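Local coordinates for protein exoglucanase A (Cellulomonas fimi, PDB 7CBD) that hydrolyses beta-1,4-glucosidic linkages of cellulose with inversion of anomeric configuration, releasing cellobiose from the non-reducing chain ends, and is represented here by its catalytic domain, at residues Q15-T20 with G47-V52; L87-V92 with I140-T145; S150-T155 with T210-V215. All coordinates share one frame; numbering follows the deposited sequence. Where two conformers were deposited one is given.

Contact 1 of 3, residues Q15-T20 with G47-V52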
loop_
_atom_site.group_PDB
_atom_site.type_symbol
_atom_site.label_atom_id
_atom_site.label_comp_id
_atom_site.label_asym_id
_atom_site.label_seq_id
_atom_site.Cartn_x
_atom_site.Cartn_y
_atom_site.Cartn_z
ATOM N N GLN A 15 -6.345 -13.355 8.453
ATOM C CA GLN A 15 -5.680 -12.079 8.672
ATOM C C GLN A 15 -6.410 -11.264 9.737
ATOM O O GLN A 15 -7.637 -11.317 9.853
ATOM C CB GLN A 15 -5.578 -11.270 7.375
ATOM C CG GLN A 15 -4.775 -11.963 6.295
ATOM C CD GLN A 15 -4.601 -11.078 5.074
ATOM O OE1 GLN A 15 -4.188 -9.922 5.184
ATOM N NE2 GLN A 15 -4.910 -11.613 3.903
ATOM N N TYR A 16 -5.641 -10.495 10.507
ATOM C CA TYR A 16 -6.203 -9.663 11.568
ATOM C C TYR A 16 -7.171 -8.631 11.014
ATOM O O TYR A 16 -6.867 -7.944 10.036
ATOM C CB TYR A 16 -5.068 -8.920 12.266
ATOM C CG TYR A 16 -5.490 -7.916 13.323
ATOM C CD1 TYR A 16 -6.025 -8.336 14.528
ATOM C CD2 TYR A 16 -5.309 -6.547 13.127
ATOM C CE1 TYR A 16 -6.393 -7.429 15.507
ATOM C CE2 TYR A 16 -5.666 -5.627 14.103
ATOM C CZ TYR A 16 -6.200 -6.079 15.297
ATOM O OH TYR A 16 -6.559 -5.195 16.293
ATOM N N VAL A 17 -8.316 -8.491 11.676
ATOM C CA VAL A 17 -9.275 -7.432 11.378
ATOM C C VAL A 17 -9.203 -6.390 12.491
ATOM O O VAL A 17 -9.342 -6.723 13.678
ATOM C CB VAL A 17 -10.694 -7.998 11.201
ATOM C CG1 VAL A 17 -11.690 -6.883 10.931
ATOM C CG2 VAL A 17 -10.706 -9.005 10.064
ATOM N N ASN A 18 -8.974 -5.134 12.112
ATOM C CA ASN A 18 -8.749 -4.035 13.043
ATOM C C ASN A 18 -10.089 -3.489 13.525
ATOM O O ASN A 18 -10.814 -2.863 12.744
ATOM C CB ASN A 18 -7.927 -2.962 12.324
ATOM C CG ASN A 18 -7.714 -1.715 13.154
ATOM O OD1 ASN A 18 -8.229 -1.586 14.265
ATOM N ND2 ASN A 18 -6.939 -0.785 12.614
ATOM N N PRO A 19 -10.452 -3.697 14.798
ATOM C CA PRO A 19 -11.779 -3.250 15.256
ATOM C C PRO A 19 -11.949 -1.744 15.256
ATOM O O PRO A 19 -13.086 -1.265 15.161
ATOM C CB PRO A 19 -11.884 -3.832 16.670
ATOM C CG PRO A 19 -10.468 -3.952 17.115
ATOM C CD PRO A 19 -9.655 -4.285 15.887
ATOM N N THR A 20 -10.858 -0.980 15.363
ATOM C CA THR A 20 -10.967 0.475 15.329
ATOM C C THR A 20 -11.345 0.951 13.934
ATOM O O THR A 20 -12.250 1.783 13.766
ATOM C CB THR A 20 -9.647 1.094 15.785
ATOM O OG1 THR A 20 -9.273 0.524 17.047
ATOM C CG2 THR A 20 -9.768 2.617 15.931
ATOM N N GLY A 47 -15.751 -5.912 7.595
ATOM C CA GLY A 47 -15.277 -7.207 8.027
ATOM C C GLY A 47 -13.940 -7.621 7.461
ATOM O O GLY A 47 -13.455 -8.707 7.788
ATOM N N GLN A 48 -13.317 -6.787 6.628
ATOM C CA GLN A 48 -12.096 -7.176 5.933
ATOM C C GLN A 48 -10.846 -6.768 6.710
ATOM O O GLN A 48 -10.865 -5.790 7.460
ATOM C CB GLN A 48 -12.069 -6.534 4.551
ATOM C CG GLN A 48 -13.172 -7.084 3.664
ATOM C CD GLN A 48 -13.040 -8.583 3.498
ATOM O OE1 GLN A 48 -12.001 -9.060 3.057
ATOM N NE2 GLN A 48 -14.072 -9.336 3.890
ATOM N N PRO A 49 -9.753 -7.518 6.534
ATOM C CA PRO A 49 -8.509 -7.243 7.271
ATOM C C PRO A 49 -7.695 -6.130 6.618
ATOM O O PRO A 49 -7.483 -6.129 5.401
ATOM C CB PRO A 49 -7.758 -8.579 7.193
ATOM C CG PRO A 49 -8.189 -9.148 5.884
ATOM C CD PRO A 49 -9.646 -8.740 5.716
ATOM N N THR A 50 -7.207 -5.202 7.444
ATOM C CA THR A 50 -6.365 -4.095 7.011
ATOM C C THR A 50 -5.140 -4.012 7.914
ATOM O O THR A 50 -5.157 -4.463 9.063
ATOM C CB THR A 50 -7.118 -2.754 7.086
ATOM O OG1 THR A 50 -7.645 -2.571 8.408
ATOM C CG2 THR A 50 -8.253 -2.702 6.079
ATOM N N ALA A 51 -4.075 -3.411 7.393
ATOM C CA ALA A 51 -2.854 -3.280 8.170
ATOM C C ALA A 51 -2.970 -2.149 9.181
ATOM O O ALA A 51 -3.647 -1.140 8.952
ATOM C CB ALA A 51 -1.658 -3.019 7.259
ATOM N N VAL A 52 -2.278 -2.324 10.302
ATOM C CA VAL A 52 -2.136 -1.283 11.310
ATOM C C VAL A 52 -0.835 -0.538 11.042
ATOM O O VAL A 52 0.238 -1.151 10.966
ATOM C CB VAL A 52 -2.150 -1.888 12.724
ATOM C CG1 VAL A 52 -1.791 -0.825 13.754
ATOM C CG2 VAL A 52 -3.513 -2.503 13.005
HETATM O O HOH W 1 -5.138 -7.391 4.422
HETATM O O HOH W 2 -4.238 -7.295 9.256
HETATM O O HOH W 3 -9.344 -4.462 9.446
HETATM O O HOH W 4 -6.192 -0.727 9.806
#
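Gln15 and Pro49 cross obliquely, Gln15 CB lying 3.5 Å from Pro49 CB while the extended glutamine chain passes the ring at Pro49 CG. Gln15 OE1 accepts from Asn90 ND2 and from a water that also donates to Pro49 O. Pro49 CB sits tightly against Tyr16 O, at 3.0 Å. With CG1 anti to the backbone N (chi1 178°), Val17 sets CG1 against Gln48 O and CG2 3.6 Å from Gly47 O. Val17 CG2 also packs 4.1 Å from Pro49 CB. An alanine here, lacking CG1 and CG2, would probably leave a gap beside the Gly47 and Gln48 carbonyls and the Pro49 ring. Val52 CG2 meets the Tyr16 ring at its edge, near the ring plane, 3.9 Å from Tyr16 CE2; Asn18, crossing Val52 at about a right angle, brings ND2 to Val52 CG2. Polar links run through water: one molecule joins Asn18 N, Gln48 O and Thr50 OG1, another Asn18 ND2, Thr50 OG1 and Ala51 O. Asn18 OD1 N-caps helix 19-30, accepting from Thr20 N at 2.9 Å. Gln15 ends strand 14-15 and Val52 opens strand 52-54, both parallel partners of strand 87-93 in the distorted alpha/beta-barrel sheet of family 6 glycoside hydrolases.

Contact 2 of 3, residues L87-V92 with I140-T145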
loop_
_atom_site.group_PDB
_atom_site.type_symbol
_atom_site.label_atom_id
_atom_site.label_comp_id
_atom_site.label_asym_id
_atom_site.label_seq_id
_atom_site.Cartn_x
_atom_site.Cartn_y
_atom_site.Cartn_z
ATOM N N LEU A 87 -2.718 -16.974 12.140
ATOM C CA LEU A 87 -3.222 -15.641 11.849
ATOM C C LEU A 87 -2.049 -14.730 11.519
ATOM O O LEU A 87 -1.022 -14.767 12.202
ATOM C CB LEU A 87 -3.984 -15.085 13.057
ATOM C CG LEU A 87 -4.456 -13.632 12.934
ATOM C CD1 LEU A 87 -5.825 -13.462 13.571
ATOM C CD2 LEU A 87 -3.461 -12.647 13.549
ATOM N N VAL A 88 -2.211 -13.913 10.479
ATOM C CA VAL A 88 -1.243 -12.885 10.106
ATOM C C VAL A 88 -1.778 -11.523 10.531
ATOM O O VAL A 88 -2.876 -11.117 10.122
ATOM C CB VAL A 88 -0.955 -12.894 8.597
ATOM C CG1 VAL A 88 0.007 -11.756 8.239
ATOM C CG2 VAL A 88 -0.406 -14.232 8.143
ATOM N N PHE A 89 -0.985 -10.816 11.334
ATOM C CA PHE A 89 -1.232 -9.433 11.703
ATOM C C PHE A 89 -0.380 -8.557 10.793
ATOM O O PHE A 89 0.849 -8.644 10.824
ATOM C CB PHE A 89 -0.848 -9.248 13.175
ATOM C CG PHE A 89 -0.810 -7.817 13.624
ATOM C CD1 PHE A 89 -1.935 -7.021 13.530
ATOM C CD2 PHE A 89 0.353 -7.262 14.139
ATOM C CE1 PHE A 89 -1.905 -5.700 13.939
ATOM C CE2 PHE A 89 0.386 -5.951 14.555
ATOM C CZ PHE A 89 -0.748 -5.167 14.454
ATOM N N ASN A 90 -1.030 -7.746 9.956
ATOM C CA ASN A 90 -0.315 -6.839 9.060
ATOM C C ASN A 90 0.044 -5.554 9.792
ATOM O O ASN A 90 -0.837 -4.863 10.310
ATOM C CB ASN A 90 -1.173 -6.510 7.843
ATOM C CG ASN A 90 -1.360 -7.697 6.933
ATOM O OD1 ASN A 90 -0.443 -8.079 6.212
ATOM N ND2 ASN A 90 -2.549 -8.289 6.963
ATOM N N LEU A 91 1.335 -5.222 9.801
ATOM C CA LEU A 91 1.877 -4.090 10.537
ATOM C C LEU A 91 2.735 -3.285 9.573
ATOM O O LEU A 91 3.553 -3.863 8.851
ATOM C CB LEU A 91 2.784 -4.652 11.628
ATOM C CG LEU A 91 2.983 -4.010 13.008
ATOM C CD1 LEU A 91 4.418 -4.203 13.511
ATOM C CD2 LEU A 91 2.551 -2.588 13.117
ATOM N N VAL A 92 2.566 -1.965 9.545
ATOM C CA VAL A 92 3.364 -1.117 8.660
ATOM C C VAL A 92 4.408 -0.359 9.469
ATOM O O VAL A 92 4.069 0.391 10.397
ATOM C CB VAL A 92 2.515 -0.147 7.829
ATOM C CG1 VAL A 92 3.376 0.447 6.711
ATOM C CG2 VAL A 92 1.309 -0.865 7.252
ATOM N N ILE A 140 0.895 -15.815 17.107
ATOM C CA ILE A 140 0.483 -15.127 15.892
ATOM C C ILE A 140 1.702 -14.929 14.996
ATOM O O ILE A 140 2.849 -15.111 15.413
ATOM C CB ILE A 140 -0.239 -13.789 16.160
ATOM C CG1 ILE A 140 0.723 -12.762 16.767
ATOM C CG2 ILE A 140 -1.485 -14.013 17.027
ATOM C CD1 ILE A 140 0.117 -11.388 16.897
ATOM N N ARG A 141 1.434 -14.579 13.745
ATOM C CA ARG A 141 2.461 -14.186 12.796
ATOM C C ARG A 141 2.268 -12.712 12.485
ATOM O O ARG A 141 1.135 -12.230 12.424
ATOM C CB ARG A 141 2.342 -15.004 11.506
ATOM C CG ARG A 141 2.492 -16.499 11.721
ATOM C CD ARG A 141 2.150 -17.286 10.470
ATOM N NE ARG A 141 2.389 -18.708 10.683
ATOM C CZ ARG A 141 2.061 -19.675 9.835
ATOM N NH1 ARG A 141 1.443 -19.398 8.693
ATOM N NH2 ARG A 141 2.349 -20.930 10.140
ATOM N N ILE A 142 3.369 -11.992 12.301
ATOM C CA ILE A 142 3.324 -10.575 11.965
ATOM C C ILE A 142 3.956 -10.406 10.591
ATOM O O ILE A 142 5.115 -10.788 10.385
ATOM C CB ILE A 142 4.030 -9.708 13.023
ATOM C CG1 ILE A 142 3.385 -9.919 14.410
ATOM C CG2 ILE A 142 4.001 -8.245 12.594
ATOM C CD1 ILE A 142 4.127 -10.889 15.305
ATOM N N ALA A 143 3.191 -9.871 9.646
ATOM C CA ALA A 143 3.728 -9.494 8.345
ATOM C C ALA A 143 4.017 -8.004 8.417
ATOM O O ALA A 143 3.092 -7.191 8.475
ATOM C CB ALA A 143 2.744 -9.806 7.223
ATOM N N ALA A 144 5.292 -7.657 8.465
ATOM C CA ALA A 144 5.723 -6.274 8.602
ATOM C C ALA A 144 6.009 -5.726 7.209
ATOM O O ALA A 144 6.941 -6.185 6.533
ATOM C CB ALA A 144 6.971 -6.215 9.477
ATOM N N THR A 145 5.184 -4.774 6.764
ATOM C CA THR A 145 5.489 -4.038 5.544
ATOM C C THR A 145 6.543 -2.989 5.885
ATOM O O THR A 145 6.305 -2.120 6.730
ATOM C CB THR A 145 4.223 -3.382 4.987
ATOM O OG1 THR A 145 3.371 -4.381 4.417
ATOM C CG2 THR A 145 4.577 -2.366 3.899
HETATM O O HOH W 5 1.886 -6.031 6.196
#
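Phe89 carries CG anti to its backbone N (chi1 169°), and Ile142 carries CG2 anti to its own N with CG1 anti to the carbonyl carbon, and the two side chains lie side by side, pointing the same way. Ile142 CG1 reaches the edge of the phenyl ring, near its plane, 4.0 Å from Phe89 CD2. The other branch, Ile142 CG2, packs 3.9 Å from Leu91 CB, which places the isoleucine beside both Phe89 and Leu91 on one face of the sheet. On the opposite face Val88 CG1 presses on Ala143 CB at 3.5 Å, and Asn90 OD1 approaches the same methyl. Five backbone hydrogen bonds join the strands in parallel register, from Arg141 N to Leu87 O through Thr145 N to Leu91 O; the straightest is Phe89 N to Arg141 O, 2.8 Å long with an N-H...O angle of 173°. The strand axes diverge by 30°, in keeping with a twisted barrel sheet. Strand 87-93, helix 114-132 and strand 141-146 form a beta-alpha-beta crossover of the family 6 alpha/beta barrel, and Leu132 of that helix touches both Leu91 and Ile142. Polar groups gather on the face of Asn90, Ala143 and Thr145. A water there donates to Asn90 OD1 and to Ala143 O (2.8 Å) and accepts from Thr145 OG1, and Ala143 O also accepts from Leu91 N. Tyr10 OH bonds to the same Asn90 OD1. Farther along this face, Val92 CG1 and Thr145 CG2 run alongside each other at 4.2 Å. At the other end, Arg141 CB rests 3.4 Å from Leu87 O, and its extended chain leads away from strand 87-93 to bond Pro9 O through NH1.

Contact 3 of 3, residues S150-T155 with T210-V215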
loop_
_atom_site.group_PDB
_atom_site.type_symbol
_atom_site.label_atom_id
_atom_site.label_comp_id
_atom_site.label_asym_id
_atom_site.label_seq_id
_atom_site.Cartn_x
_atom_site.Cartn_y
_atom_site.Cartn_z
ATOM N N SER A 150 10.248 4.507 0.298
ATOM C CA SER A 150 11.600 4.743 0.795
ATOM C C SER A 150 12.661 4.450 -0.261
ATOM O O SER A 150 12.982 5.319 -1.080
ATOM C CB SER A 150 11.864 3.988 2.110
ATOM O OG SER A 150 11.800 2.577 1.947
ATOM N N LEU A 151 13.186 3.223 -0.266
ATOM C CA LEU A 151 14.408 2.927 -1.016
ATOM C C LEU A 151 14.369 3.288 -2.497
ATOM O O LEU A 151 15.393 3.776 -3.007
ATOM C CB LEU A 151 14.844 1.473 -0.802
ATOM C CG LEU A 151 15.350 1.165 0.607
ATOM C CD1 LEU A 151 15.408 -0.338 0.831
ATOM C CD2 LEU A 151 16.718 1.781 0.850
ATOM N N PRO A 152 13.282 3.067 -3.241
ATOM C CA PRO A 152 13.308 3.406 -4.673
ATOM C C PRO A 152 13.449 4.894 -4.965
ATOM O O PRO A 152 13.740 5.249 -6.114
ATOM C CB PRO A 152 11.977 2.855 -5.193
ATOM C CG PRO A 152 11.612 1.763 -4.215
ATOM C CD PRO A 152 12.068 2.302 -2.891
ATOM N N ASN A 153 13.246 5.772 -3.979
ATOM C CA ASN A 153 13.577 7.176 -4.195
ATOM C C ASN A 153 15.057 7.354 -4.486
ATOM O O ASN A 153 15.446 8.333 -5.130
ATOM C CB ASN A 153 13.222 7.998 -2.959
ATOM C CG ASN A 153 11.746 8.218 -2.817
ATOM O OD1 ASN A 153 11.149 8.975 -3.582
ATOM N ND2 ASN A 153 11.140 7.556 -1.841
ATOM N N LEU A 154 15.896 6.424 -4.026
ATOM C CA LEU A 154 17.336 6.589 -4.155
ATOM C C LEU A 154 17.839 6.306 -5.562
ATOM O O LEU A 154 18.978 6.669 -5.879
ATOM C CB LEU A 154 18.067 5.728 -3.115
ATOM C CG LEU A 154 17.589 5.900 -1.663
ATOM C CD1 LEU A 154 18.506 5.138 -0.716
ATOM C CD2 LEU A 154 17.457 7.366 -1.248
ATOM N N THR A 155 17.018 5.680 -6.409
ATOM C CA THR A 155 17.390 5.387 -7.786
ATOM C C THR A 155 16.543 6.122 -8.814
ATOM O O THR A 155 16.837 6.029 -10.011
ATOM C CB THR A 155 17.257 3.886 -8.051
ATOM O OG1 THR A 155 15.968 3.457 -7.593
ATOM C CG2 THR A 155 18.340 3.112 -7.315
ATOM N N THR A 210 18.850 -4.099 -7.774
ATOM C CA THR A 210 20.230 -4.120 -7.298
ATOM C C THR A 210 20.348 -3.471 -5.925
ATOM O O THR A 210 21.038 -3.992 -5.039
ATOM C CB THR A 210 21.122 -3.411 -8.317
ATOM O OG1 THR A 210 21.031 -4.108 -9.561
ATOM C CG2 THR A 210 22.576 -3.361 -7.842
ATOM N N LEU A 211 19.677 -2.337 -5.719
ATOM C CA LEU A 211 19.746 -1.672 -4.422
ATOM C C LEU A 211 19.117 -2.523 -3.323
ATOM O O LEU A 211 19.628 -2.571 -2.200
ATOM C CB LEU A 211 19.092 -0.294 -4.493
ATOM C CG LEU A 211 19.269 0.579 -3.251
ATOM C CD1 LEU A 211 19.475 2.033 -3.671
ATOM C CD2 LEU A 211 18.091 0.455 -2.314
ATOM N N PHE A 212 18.000 -3.196 -3.619
ATOM C CA PHE A 212 17.417 -4.094 -2.626
ATOM C C PHE A 212 18.387 -5.205 -2.244
ATOM O O PHE A 212 18.486 -5.577 -1.066
ATOM C CB PHE A 212 16.105 -4.680 -3.154
ATOM C CG PHE A 212 14.972 -3.687 -3.187
ATOM C CD1 PHE A 212 14.651 -2.939 -2.062
ATOM C CD2 PHE A 212 14.234 -3.492 -4.345
ATOM C CE1 PHE A 212 13.613 -2.022 -2.089
ATOM C CE2 PHE A 212 13.192 -2.571 -4.379
ATOM C CZ PHE A 212 12.877 -1.840 -3.244
ATOM N N ALA A 213 19.120 -5.744 -3.223
ATOM C CA ALA A 213 20.106 -6.773 -2.911
ATOM C C ALA A 213 21.232 -6.220 -2.046
ATOM O O ALA A 213 21.703 -6.900 -1.128
ATOM C CB ALA A 213 20.651 -7.400 -4.192
ATOM N N GLU A 214 21.687 -4.992 -2.325
ATOM C CA GLU A 214 22.707 -4.379 -1.476
ATOM C C GLU A 214 22.213 -4.256 -0.044
ATOM O O GLU A 214 22.952 -4.536 0.909
ATOM C CB GLU A 214 23.075 -2.997 -2.005
ATOM C CG GLU A 214 23.788 -3.019 -3.328
ATOM C CD GLU A 214 24.059 -1.627 -3.867
ATOM O OE1 GLU A 214 23.816 -0.642 -3.135
ATOM O OE2 GLU A 214 24.511 -1.522 -5.025
ATOM N N VAL A 215 20.969 -3.813 0.128
ATOM C CA VAL A 215 20.410 -3.694 1.468
ATOM C C VAL A 215 20.363 -5.059 2.147
ATOM O O VAL A 215 20.787 -5.213 3.299
ATOM C CB VAL A 215 19.037 -3.006 1.421
ATOM C CG1 VAL A 215 18.345 -3.088 2.782
ATOM C CG2 VAL A 215 19.210 -1.557 0.968
#
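Leu151 meets Leu211, Phe212 and Val215 in the close, buried part of this contact. Leu151 CG, anti to the carbonyl carbon (chi1 -69°), sits beside helix 202-218, and Leu151 CD1 comes obliquely to the Phe212 ring, 3.8 Å from Phe212 CE1. The same CD1 meets Val215 CG2 at 4.0 Å; this leucine and valine reach toward each other tip to tip. Pro152 crosses Phe212 at about a right angle, its CG approaching Phe212 CZ at 3.9 Å, so that the phenyl ring has contacts from two successive residues. Leu211 is deposited in two conformers; in the one described, CD2 lies 3.7 Å from Leu151 CD2, while CD1 turns toward the other end of the segment 150-155. The packing thins there: Leu211 CD1 reaches Leu154 CB and Thr155 CG2 at 4.0 Å each. Leu154 and Thr155 are partly open to solvent, and the contacts of both Leu211 methyls hold for this conformer. No hydrogen bond crosses between the segments, so the grip is apolar. What shapes segment 150-155 is internal: a type I beta turn from Ser150 to Asn153, in which Ser150 O takes two bonds from the same face of its plane, one from Asn153 N and one from Asn153 ND2 (3.0 Å, 148° at the hydrogen). The same ND2 also bonds Asp149 OD1, the predicted proton donor, and is likely to limit how that carboxylate can turn. Around the contact, helix 161-182 borders Leu154, Leu211 and Val215 through Tyr170, Arg171 and Val174, helix 196-199 meets Pro152 through Trp198 and Leu199, and Ile193, just beyond strand 187-192, touches Phe212; the turn that follows strand 141-146 is thereby packed onto helix 202-218.

Overall arrangement
All three contacts are largely buried, but they differ in what holds them. Contacts 1 and 2 touch and share the barrel sheet: Val52 O and Val92 N, and Tyr16 N and Val88 O, are probably hydrogen-bonded, and the Tyr16 and Phe89 rings meet edge-to-face. Contact 2 is backbone pairing between neighbouring parallel strands, whereas contact 1 joins two mostly loop segments through side-chain packing and bridging waters, with Gly47 exposed at its margin. Contact 3 lies about 30 Å from contact 1, centre to centre, on the opposite side of the chain's centre, and is apolar loop-to-helix packing; it follows contact 2 along the chain, since strand 141-146 precedes helix 153-156.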